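Local coordinates for alcohol dehydrogenase superfamily protein (Novosphingobium aromaticivorans, PDB 3GAZ), which probably acts as an NADP-dependent oxidoreductase of the medium-chain dehydrogenase/reductase superfamily, at residues A[69-75]-A[89-95]; A[81-85]-A[113-118]; A[39-43]-A[125-130]; A[7-11]-A[102-108]. All coordinates share one frame; numbering follows the deposited sequence.

Contact 1: A[69-75]-A[89-95]; sequences MDLAGTV and DAVFGLT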
# COMPACT_ATOMS: atom_id res chain seq x y z
N MSE A 69 -13.61 -1.29 -2.08
CA MSE A 69 -13.23 -1.02 -0.70
C MSE A 69 -14.15 -1.59 0.38
O MSE A 69 -13.69 -1.94 1.47
CB MSE A 69 -13.09 0.50 -0.50
CG MSE A 69 -12.23 1.19 -1.56
SE MSE A 69 -12.25 3.01 -1.44
CE MSE A 69 -13.45 3.39 -2.53
N ASP A 70 -15.45 -1.66 0.09
CA ASP A 70 -16.44 -2.15 1.05
C ASP A 70 -16.86 -3.60 0.79
O ASP A 70 -16.91 -4.06 -0.35
CB ASP A 70 -17.72 -1.31 0.99
CG ASP A 70 -17.52 0.12 1.49
OD1 ASP A 70 -16.82 0.31 2.51
OD2 ASP A 70 -18.08 1.05 0.86
N LEU A 71 -17.17 -4.32 1.87
CA LEU A 71 -17.64 -5.69 1.73
C LEU A 71 -18.66 -6.09 2.78
O LEU A 71 -18.85 -5.40 3.78
CB LEU A 71 -16.46 -6.68 1.77
CG LEU A 71 -15.60 -6.84 3.02
CD1 LEU A 71 -16.41 -7.42 4.18
CD2 LEU A 71 -14.44 -7.78 2.68
N ALA A 72 -19.32 -7.20 2.51
CA ALA A 72 -20.30 -7.79 3.40
C ALA A 72 -20.23 -9.27 3.06
O ALA A 72 -20.29 -9.64 1.88
CB ALA A 72 -21.69 -7.25 3.12
N GLY A 73 -20.07 -10.12 4.07
CA GLY A 73 -19.99 -11.54 3.79
C GLY A 73 -20.04 -12.40 5.03
O GLY A 73 -20.65 -12.02 6.03
N THR A 74 -19.40 -13.55 4.97
CA THR A 74 -19.38 -14.49 6.08
C THR A 74 -17.96 -14.95 6.38
O THR A 74 -17.14 -15.14 5.48
CB THR A 74 -20.24 -15.73 5.76
OG1 THR A 74 -21.61 -15.33 5.58
CG2 THR A 74 -20.17 -16.75 6.89
N VAL A 75 -17.66 -15.13 7.66
CA VAL A 75 -16.35 -15.60 8.08
C VAL A 75 -16.31 -17.10 7.82
O VAL A 75 -17.19 -17.83 8.27
CB VAL A 75 -16.13 -15.32 9.59
CG1 VAL A 75 -14.83 -15.96 10.07
CG2 VAL A 75 -16.11 -13.82 9.84
N ASP A 89 -19.84 -16.33 11.24
CA ASP A 89 -20.32 -14.98 11.55
C ASP A 89 -20.48 -14.11 10.31
O ASP A 89 -19.58 -14.03 9.48
CB ASP A 89 -19.36 -14.26 12.51
CG ASP A 89 -19.41 -14.82 13.92
OD1 ASP A 89 -20.37 -15.55 14.25
OD2 ASP A 89 -18.50 -14.50 14.70
N ALA A 90 -21.64 -13.45 10.19
CA ALA A 90 -21.88 -12.56 9.07
C ALA A 90 -21.24 -11.22 9.46
O ALA A 90 -21.47 -10.73 10.56
CB ALA A 90 -23.38 -12.38 8.84
N VAL A 91 -20.45 -10.64 8.56
CA VAL A 91 -19.79 -9.37 8.85
C VAL A 91 -19.79 -8.39 7.68
O VAL A 91 -20.17 -8.73 6.56
CB VAL A 91 -18.30 -9.60 9.25
CG1 VAL A 91 -18.21 -10.48 10.49
CG2 VAL A 91 -17.54 -10.23 8.08
N PHE A 92 -19.37 -7.15 7.95
CA PHE A 92 -19.26 -6.12 6.93
C PHE A 92 -18.20 -5.12 7.36
O PHE A 92 -17.87 -5.03 8.55
CB PHE A 92 -20.63 -5.44 6.67
CG PHE A 92 -21.03 -4.40 7.69
CD1 PHE A 92 -21.02 -4.69 9.06
CD2 PHE A 92 -21.50 -3.15 7.28
CE1 PHE A 92 -21.47 -3.75 10.00
CE2 PHE A 92 -21.95 -2.20 8.20
CZ PHE A 92 -21.94 -2.50 9.57
N GLY A 93 -17.64 -4.38 6.40
CA GLY A 93 -16.63 -3.40 6.76
C GLY A 93 -15.88 -2.78 5.60
O GLY A 93 -16.02 -3.19 4.45
N LEU A 94 -15.08 -1.76 5.93
CA LEU A 94 -14.24 -1.05 4.97
C LEU A 94 -12.91 -1.77 5.17
O LEU A 94 -12.25 -1.59 6.19
CB LEU A 94 -14.12 0.42 5.36
CG LEU A 94 -13.06 1.26 4.64
CD1 LEU A 94 -13.16 1.04 3.13
CD2 LEU A 94 -13.26 2.74 4.99
N THR A 95 -12.52 -2.57 4.18
CA THR A 95 -11.33 -3.39 4.33
C THR A 95 -10.13 -3.24 3.40
O THR A 95 -9.03 -3.64 3.76
CB THR A 95 -11.74 -4.85 4.31
OG1 THR A 95 -12.18 -5.18 2.98
CG2 THR A 95 -12.91 -5.09 5.29

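Contact 2: A[81-85]-A[113-118]; sequences EVDSF and ARLLAS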
# COMPACT_ATOMS: atom_id res chain seq x y z
N GLU A 81 -4.84 -16.10 17.23
CA GLU A 81 -4.99 -14.89 18.03
C GLU A 81 -6.25 -14.06 17.76
O GLU A 81 -6.27 -12.87 18.05
CB GLU A 81 -3.75 -14.00 17.85
CG GLU A 81 -2.47 -14.61 18.42
CD GLU A 81 -1.23 -13.83 18.04
OE1 GLU A 81 -1.19 -12.60 18.27
OE2 GLU A 81 -0.28 -14.44 17.51
N VAL A 82 -7.29 -14.68 17.22
CA VAL A 82 -8.53 -13.96 16.95
C VAL A 82 -9.68 -14.58 17.75
O VAL A 82 -9.95 -15.77 17.64
CB VAL A 82 -8.91 -14.01 15.45
CG1 VAL A 82 -10.30 -13.43 15.24
CG2 VAL A 82 -7.89 -13.22 14.65
N ASP A 83 -10.34 -13.76 18.56
CA ASP A 83 -11.45 -14.24 19.38
C ASP A 83 -12.72 -13.40 19.21
O ASP A 83 -13.75 -13.68 19.81
CB ASP A 83 -11.05 -14.25 20.86
CG ASP A 83 -10.66 -12.87 21.37
OD1 ASP A 83 -11.44 -11.92 21.16
OD2 ASP A 83 -9.58 -12.74 21.98
N SER A 84 -12.64 -12.36 18.38
CA SER A 84 -13.78 -11.48 18.15
C SER A 84 -14.77 -12.04 17.13
O SER A 84 -15.90 -11.58 17.04
CB SER A 84 -13.29 -10.10 17.70
OG SER A 84 -12.41 -10.21 16.59
N PHE A 85 -14.34 -13.03 16.35
CA PHE A 85 -15.21 -13.64 15.34
C PHE A 85 -15.01 -15.14 15.24
O PHE A 85 -13.90 -15.64 15.44
CB PHE A 85 -14.97 -12.99 13.98
CG PHE A 85 -15.41 -11.56 13.90
CD1 PHE A 85 -16.77 -11.23 13.90
CD2 PHE A 85 -14.48 -10.53 13.85
CE1 PHE A 85 -17.18 -9.91 13.85
CE2 PHE A 85 -14.89 -9.20 13.81
CZ PHE A 85 -16.24 -8.89 13.81
N ALA A 113 -9.23 -8.43 11.77
CA ALA A 113 -10.47 -8.47 12.54
C ALA A 113 -10.96 -7.11 13.04
O ALA A 113 -12.17 -6.87 13.11
CB ALA A 113 -10.32 -9.43 13.72
N ARG A 114 -10.03 -6.23 13.37
CA ARG A 114 -10.37 -4.90 13.87
C ARG A 114 -11.18 -4.04 12.91
O ARG A 114 -11.89 -3.12 13.33
CB ARG A 114 -9.10 -4.16 14.27
CG ARG A 114 -8.38 -4.78 15.46
CD ARG A 114 -7.05 -4.08 15.72
NE ARG A 114 -6.06 -4.42 14.70
CZ ARG A 114 -4.82 -3.94 14.67
NH1 ARG A 114 -4.42 -3.10 15.61
NH2 ARG A 114 -3.99 -4.32 13.72
N LEU A 115 -11.07 -4.33 11.62
CA LEU A 115 -11.78 -3.58 10.59
C LEU A 115 -13.22 -4.06 10.40
O LEU A 115 -14.03 -3.39 9.75
CB LEU A 115 -11.05 -3.70 9.25
CG LEU A 115 -9.65 -3.09 9.14
CD1 LEU A 115 -9.05 -3.42 7.78
CD2 LEU A 115 -9.73 -1.58 9.34
N LEU A 116 -13.53 -5.22 10.97
CA LEU A 116 -14.86 -5.81 10.83
C LEU A 116 -15.81 -5.64 12.00
O LEU A 116 -15.40 -5.42 13.13
CB LEU A 116 -14.72 -7.31 10.53
CG LEU A 116 -14.06 -7.68 9.20
CD1 LEU A 116 -13.76 -9.16 9.18
CD2 LEU A 116 -14.99 -7.28 8.05
N ALA A 117 -17.09 -5.77 11.69
CA ALA A 117 -18.17 -5.68 12.67
C ALA A 117 -19.27 -6.61 12.17
O ALA A 117 -19.44 -6.78 10.96
CB ALA A 117 -18.69 -4.26 12.77
N SER A 118 -20.00 -7.22 13.10
CA SER A 118 -21.08 -8.12 12.71
C SER A 118 -22.04 -7.37 11.80
O SER A 118 -22.31 -6.19 12.01
CB SER A 118 -21.82 -8.62 13.95
OG SER A 118 -20.97 -9.42 14.76

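Contact 3: A[39-43]-A[125-130]; sequences IEASG and MRQASV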
# COMPACT_ATOMS: atom_id res chain seq x y z
N ILE A 39 -16.72 -13.24 0.68
CA ILE A 39 -17.47 -12.06 0.27
C ILE A 39 -18.73 -12.37 -0.52
O ILE A 39 -18.68 -13.02 -1.56
CB ILE A 39 -16.57 -11.12 -0.56
CG1 ILE A 39 -15.34 -10.72 0.28
CG2 ILE A 39 -17.36 -9.88 -0.99
CD1 ILE A 39 -14.30 -9.89 -0.48
N GLU A 40 -19.87 -11.89 -0.02
CA GLU A 40 -21.14 -12.11 -0.68
C GLU A 40 -21.60 -10.87 -1.45
O GLU A 40 -22.28 -10.98 -2.48
CB GLU A 40 -22.20 -12.55 0.35
CG GLU A 40 -21.87 -13.92 0.94
CD GLU A 40 -22.85 -14.40 2.00
OE1 GLU A 40 -24.07 -14.32 1.75
OE2 GLU A 40 -22.40 -14.87 3.06
N ALA A 41 -21.20 -9.69 -0.97
CA ALA A 41 -21.55 -8.43 -1.62
C ALA A 41 -20.39 -7.45 -1.49
O ALA A 41 -19.78 -7.33 -0.42
CB ALA A 41 -22.81 -7.84 -1.00
N SER A 42 -20.09 -6.76 -2.59
CA SER A 42 -19.00 -5.78 -2.63
C SER A 42 -19.61 -4.40 -2.91
O SER A 42 -20.30 -4.21 -3.91
CB SER A 42 -18.02 -6.17 -3.75
OG SER A 42 -16.96 -5.22 -3.88
N GLY A 43 -19.37 -3.46 -2.00
CA GLY A 43 -19.91 -2.12 -2.17
C GLY A 43 -18.99 -1.24 -2.99
O GLY A 43 -17.80 -1.15 -2.71
N MSE A 125 -27.11 -8.66 2.37
CA MSE A 125 -25.68 -8.48 2.14
C MSE A 125 -25.41 -7.25 1.26
O MSE A 125 -24.44 -6.52 1.48
CB MSE A 125 -25.09 -9.74 1.51
CG MSE A 125 -24.93 -10.92 2.48
SE MSE A 125 -23.59 -10.69 3.70
CE MSE A 125 -23.85 -12.12 4.78
N ARG A 126 -26.28 -7.03 0.27
CA ARG A 126 -26.12 -5.88 -0.62
C ARG A 126 -26.23 -4.58 0.18
O ARG A 126 -25.39 -3.69 0.05
CB ARG A 126 -27.18 -5.91 -1.72
CG ARG A 126 -26.78 -6.69 -2.97
CD ARG A 126 -27.99 -7.03 -3.85
NE ARG A 126 -28.86 -5.88 -4.09
CZ ARG A 126 -28.55 -4.84 -4.86
NH1 ARG A 126 -27.38 -4.80 -5.50
NH2 ARG A 126 -29.41 -3.84 -5.00
N GLN A 127 -27.28 -4.47 1.00
CA GLN A 127 -27.50 -3.28 1.81
C GLN A 127 -26.33 -2.96 2.74
O GLN A 127 -25.92 -1.80 2.86
CB GLN A 127 -28.76 -3.43 2.66
CG GLN A 127 -30.07 -3.30 1.93
CD GLN A 127 -31.25 -3.52 2.86
OE1 GLN A 127 -31.38 -4.58 3.47
NE2 GLN A 127 -32.11 -2.52 2.97
N ALA A 128 -25.81 -3.98 3.41
CA ALA A 128 -24.71 -3.79 4.34
C ALA A 128 -23.40 -3.44 3.64
O ALA A 128 -22.60 -2.67 4.16
CB ALA A 128 -24.52 -5.05 5.18
N SER A 129 -23.20 -3.99 2.44
CA SER A 129 -21.97 -3.74 1.69
C SER A 129 -21.73 -2.29 1.26
O SER A 129 -20.58 -1.89 1.05
CB SER A 129 -21.91 -4.65 0.46
OG SER A 129 -22.81 -4.21 -0.55
N VAL A 130 -22.79 -1.50 1.11
CA VAL A 130 -22.62 -0.11 0.68
C VAL A 130 -22.57 0.89 1.83
O VAL A 130 -22.51 2.10 1.60
CB VAL A 130 -23.77 0.33 -0.26
CG1 VAL A 130 -23.77 -0.52 -1.51
CG2 VAL A 130 -25.12 0.22 0.47

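Contact 4: A[7-11]-A[102-108]; sequences TMIAA and QGTHAQF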
# COMPACT_ATOMS: atom_id res chain seq x y z
N THR A 7 -8.10 -22.01 -4.76
CA THR A 7 -8.13 -20.75 -5.49
C THR A 7 -9.42 -19.98 -5.26
O THR A 7 -10.27 -20.40 -4.47
CB THR A 7 -8.00 -21.01 -7.00
OG1 THR A 7 -9.11 -21.80 -7.44
CG2 THR A 7 -6.70 -21.73 -7.31
N MSE A 8 -9.55 -18.85 -5.94
CA MSE A 8 -10.74 -18.02 -5.85
C MSE A 8 -10.86 -17.23 -7.14
O MSE A 8 -9.89 -17.12 -7.90
CB MSE A 8 -10.66 -17.05 -4.66
CG MSE A 8 -9.65 -15.89 -4.82
SE MSE A 8 -9.86 -14.53 -3.58
CE MSE A 8 -8.46 -13.46 -4.03
N ILE A 9 -12.04 -16.68 -7.40
CA ILE A 9 -12.27 -15.86 -8.58
C ILE A 9 -12.22 -14.41 -8.10
O ILE A 9 -12.79 -14.07 -7.07
CB ILE A 9 -13.66 -16.11 -9.21
CG1 ILE A 9 -13.74 -17.54 -9.77
CG2 ILE A 9 -13.93 -15.09 -10.32
CD1 ILE A 9 -12.73 -17.82 -10.87
N ALA A 10 -11.54 -13.56 -8.86
CA ALA A 10 -11.45 -12.15 -8.52
C ALA A 10 -11.38 -11.33 -9.80
O ALA A 10 -10.96 -11.83 -10.85
CB ALA A 10 -10.20 -11.89 -7.67
N ALA A 11 -11.81 -10.08 -9.71
CA ALA A 11 -11.77 -9.18 -10.85
C ALA A 11 -10.52 -8.34 -10.68
O ALA A 11 -10.31 -7.72 -9.63
CB ALA A 11 -13.01 -8.30 -10.88
N GLN A 102 -5.71 -5.76 -0.88
CA GLN A 102 -6.57 -6.42 -1.86
C GLN A 102 -7.97 -5.82 -1.81
O GLN A 102 -8.53 -5.61 -0.73
CB GLN A 102 -6.67 -7.92 -1.59
CG GLN A 102 -7.58 -8.61 -2.60
CD GLN A 102 -8.15 -9.92 -2.10
OE1 GLN A 102 -7.42 -10.88 -1.86
NE2 GLN A 102 -9.47 -9.97 -1.94
N GLY A 103 -8.55 -5.57 -2.98
CA GLY A 103 -9.89 -5.02 -3.05
C GLY A 103 -10.96 -6.05 -2.75
O GLY A 103 -10.66 -7.23 -2.56
N THR A 104 -12.22 -5.63 -2.74
CA THR A 104 -13.30 -6.56 -2.44
C THR A 104 -14.01 -7.18 -3.65
O THR A 104 -15.00 -7.89 -3.49
CB THR A 104 -14.34 -5.92 -1.49
OG1 THR A 104 -14.96 -4.79 -2.13
CG2 THR A 104 -13.66 -5.47 -0.21
N HIS A 105 -13.51 -6.89 -4.86
CA HIS A 105 -14.09 -7.48 -6.07
C HIS A 105 -13.49 -8.89 -6.14
O HIS A 105 -12.78 -9.22 -7.10
CB HIS A 105 -13.68 -6.70 -7.32
CG HIS A 105 -14.18 -5.29 -7.35
ND1 HIS A 105 -13.69 -4.35 -8.23
CD2 HIS A 105 -15.12 -4.66 -6.61
CE1 HIS A 105 -14.31 -3.20 -8.04
NE2 HIS A 105 -15.18 -3.36 -7.06
N ALA A 106 -13.75 -9.69 -5.12
CA ALA A 106 -13.21 -11.04 -5.04
C ALA A 106 -14.10 -11.93 -4.19
O ALA A 106 -14.85 -11.44 -3.35
CB ALA A 106 -11.80 -11.00 -4.44
N GLN A 107 -14.00 -13.24 -4.39
CA GLN A 107 -14.81 -14.16 -3.61
C GLN A 107 -14.35 -14.23 -2.16
O GLN A 107 -15.15 -14.51 -1.28
CB GLN A 107 -14.77 -15.56 -4.23
CG GLN A 107 -15.43 -15.64 -5.60
CD GLN A 107 -15.43 -17.05 -6.14
OE1 GLN A 107 -14.40 -17.72 -6.16
NE2 GLN A 107 -16.59 -17.51 -6.60
N PHE A 108 -13.07 -13.96 -1.92
CA PHE A 108 -12.52 -14.01 -0.56
C PHE A 108 -11.55 -12.86 -0.27
O PHE A 108 -11.00 -12.25 -1.18
CB PHE A 108 -11.76 -15.32 -0.33
CG PHE A 108 -12.60 -16.55 -0.51
CD1 PHE A 108 -13.32 -17.07 0.56
CD2 PHE A 108 -12.67 -17.18 -1.74
CE1 PHE A 108 -14.10 -18.21 0.40
CE2 PHE A 108 -13.45 -18.32 -1.91
CZ PHE A 108 -14.17 -18.84 -0.84
O HOH W 1 -11.09 -4.95 -9.44

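Contact 1: A[69-75]-A[89-95]
The antiparallel β hairpin of strands 70-78 and 90-94 is zipped together here, with Leu71 against Gly93 and Gly73 against Val91 as its hydrogen-bonded pairs. Each of these pairs makes two backbone bonds: Leu71 N reaches Gly93 O at 3.0 Å, and Gly73 N reaches Val91 O at 2.9 Å, each answered by the reverse bond. The ladder runs on to Thr95 N on Met69 O at one end and Val75 N on Asp89 O at the other. Both glycines adopt an almost fully stretched backbone, a conformation that side chains disfavour. Between the bonded pairs the strands come closest where Ala72 faces Phe92, CA to CA 4.0 Å, and the small alanine methyl suits so near an approach. The hairpin belongs to the GroES-like β domain of the medium-chain dehydrogenase/reductase fold, and its two surfaces have different neighbours. On the surface of Asp70, Ala72, Phe92 and Leu94 lie helices 125-129 and 132-145. There the Leu94 methyl CD1 packs against Met69 CB at 3.7 Å, and Asp70 OD1 is taken up by the backbone N of Leu133. On the other surface Leu71 and Val91 both meet Leu116. Leu71 holds CG between its backbone N and carbonyl carbon, and chi1 64° and chi2 65° together bring CD2 across the Thr95 side chain, 3.5 Å from OG1, at about a right angle. Further along, Val75 CG2 and Val91 CG1 meet at 4.0 Å, both from β-branched residues, which favour extended strands.

Contact 2: A[81-85]-A[113-118]
Phe85 and Ala113 are at the heart of this contact, which is made by apolar packing and by polar atoms set round an aromatic edge. In the apolar part, Phe85 CE2 rests 3.8 Å from Leu116 CB, the two side chains crossing at a slant. Ala113 CB lies 4.3 Å from Phe85 CD2 and equally far from Val82 CG1, so one methyl touches both the ring and the valine, loosely; a residue this small fits where the loop passes close. The Ser84 hydroxyl closes over the same methyl, with OG 3.6 Å from Ala113 CB. This meeting joins the loop between strands 70-78 and 90-94 to the short 3-10 turn 113-115 and strand 116-118, within the GroES-like domain. The polar part belongs to the ring edge. Ala113 O, 3.6 Å from Phe85 CE2, and Leu116 O, 3.6 Å from Phe85 CZ, both lie in the ring plane, where the weakly positive C-H rim of a phenylalanine favours carbonyl oxygens. Near the plane as well is Ser118 OG, 3.9 Å from Phe85 CE1. Ala113 O is also bonded within its own turn by Leu116 N, which helps to hold the carbonyl beside the ring. With CG beside the backbone N (chi1 -68°), Phe85 sends its ring inward, where Val91 of strand 90-94 touches it too. Leu116 likewise reaches Val35 and Val37 of strand 34-39.

Contact 3: A[39-43]-A[125-130]
The carboxylate of Glu40 carries the Met125 side chain over one of its faces: the selenium SE stands above the group, 4.1 Å from Glu40 CD, and the methyl CE lies 3.6 Å from Glu40 OE2. Thr74 OG1 lies beyond OE2, close to the carboxylate plane, and is hydrogen-bonded to it, which holds the group in place while the flexible selenomethionine drapes across it. Met125 bends at chi2 (-72°), and this turns its end back over the glutamate. Ala41 meets the helix backbone directly, its CB 3.2 Å from Met125 O, a small methyl that lets the strand approach the first helical turn. The same CB packs at 3.6 Å on Ser129 CB. Ser129 turns its hydroxyl back to Arg126 O, 2.7 Å from OG, so this buried group is satisfied within its own helix. At Gly43 backbone meets backbone, CA 3.3 Å from Ser129 O in a CA-H...O contact; glycine, with only hydrogens on CA, lets the strand lie this near. Glu40 and Ala41 both face Ala72 of the next strand, forming a classic β bulge at the corner where the chain turns into strand 41-43, with helix 125-129 packed on the β-sheet of the GroES-like domain.

Contact 4: A[7-11]-A[102-108]
Segments 7-11 and 102-108 are joined by a single backbone bridge at Ala10 and Ala106, flanked by Gln107 N on Ile9 O at 3.1 Å and by an almost straight bond of Ala11 N to His105 O, 2.9 Å and 175° at the hydrogen. A side chain supplies the next rung: Gln107 lies alongside Ile9, pointing the same way, and its OE1 accepts Ile9 N at 2.9 Å, the donor standing above the carbonyl plane. At the bridge the methyls of Ala10 and Ala106 touch, CB to CB 3.7 Å, small enough for the backbones to come together. His105 is the centre of an inverse gamma turn, and this sharp bend in the loop before strand 108-112 presents its carbonyl to strand 7-13. The contact lays the antiparallel pair 7-13 and 20-26 against that loop, within the GroES-like catalytic part of the chain. The imidazole turns away from the strand: ND1 shares a water with Ala11 O, and NE2 is hydrogen-bonded to Tyr315 OH. The Met8 side chain, a selenomethionine, is extended beyond CG, its SE 3.5 Å from Phe108 O and its CE reaching Gln102 OE1 from the opposite direction. Meanwhile Met8 CB sits at the edge of the Phe108 ring, 3.5 Å from CD2. The Gln102 amide is held in a fixed rotation by two bonds from NE2, to Phe108 O at 2.8 Å and to Gly103 O, both partners lying in the amide plane.

In the fold
Along the chain the segments run 7-11, 39-43, 69-75, 81-85, 89-95, 102-108, 113-118 and 125-130, so that contact 1 is nested within the loops closed by contacts 3 and 4. Contacts 1 and 3, centres about 7 Å apart, share a sheet in which strands 41-43 and 70-78 are neighbours. Contact 2 joins it through strand 116-118 beside 90-94, its centre about 11 Å from that of contact 1. Contact 4 has its centre about 13 Å from contact 1, 14 Å from contact 3 and 20 Å from contact 2; its Thr104 hydrogen-bonds to Asp70 and Ser42. All four build the GroES-like part, separate from the six-stranded parallel Rossmann-type sheet, which probably binds NADP.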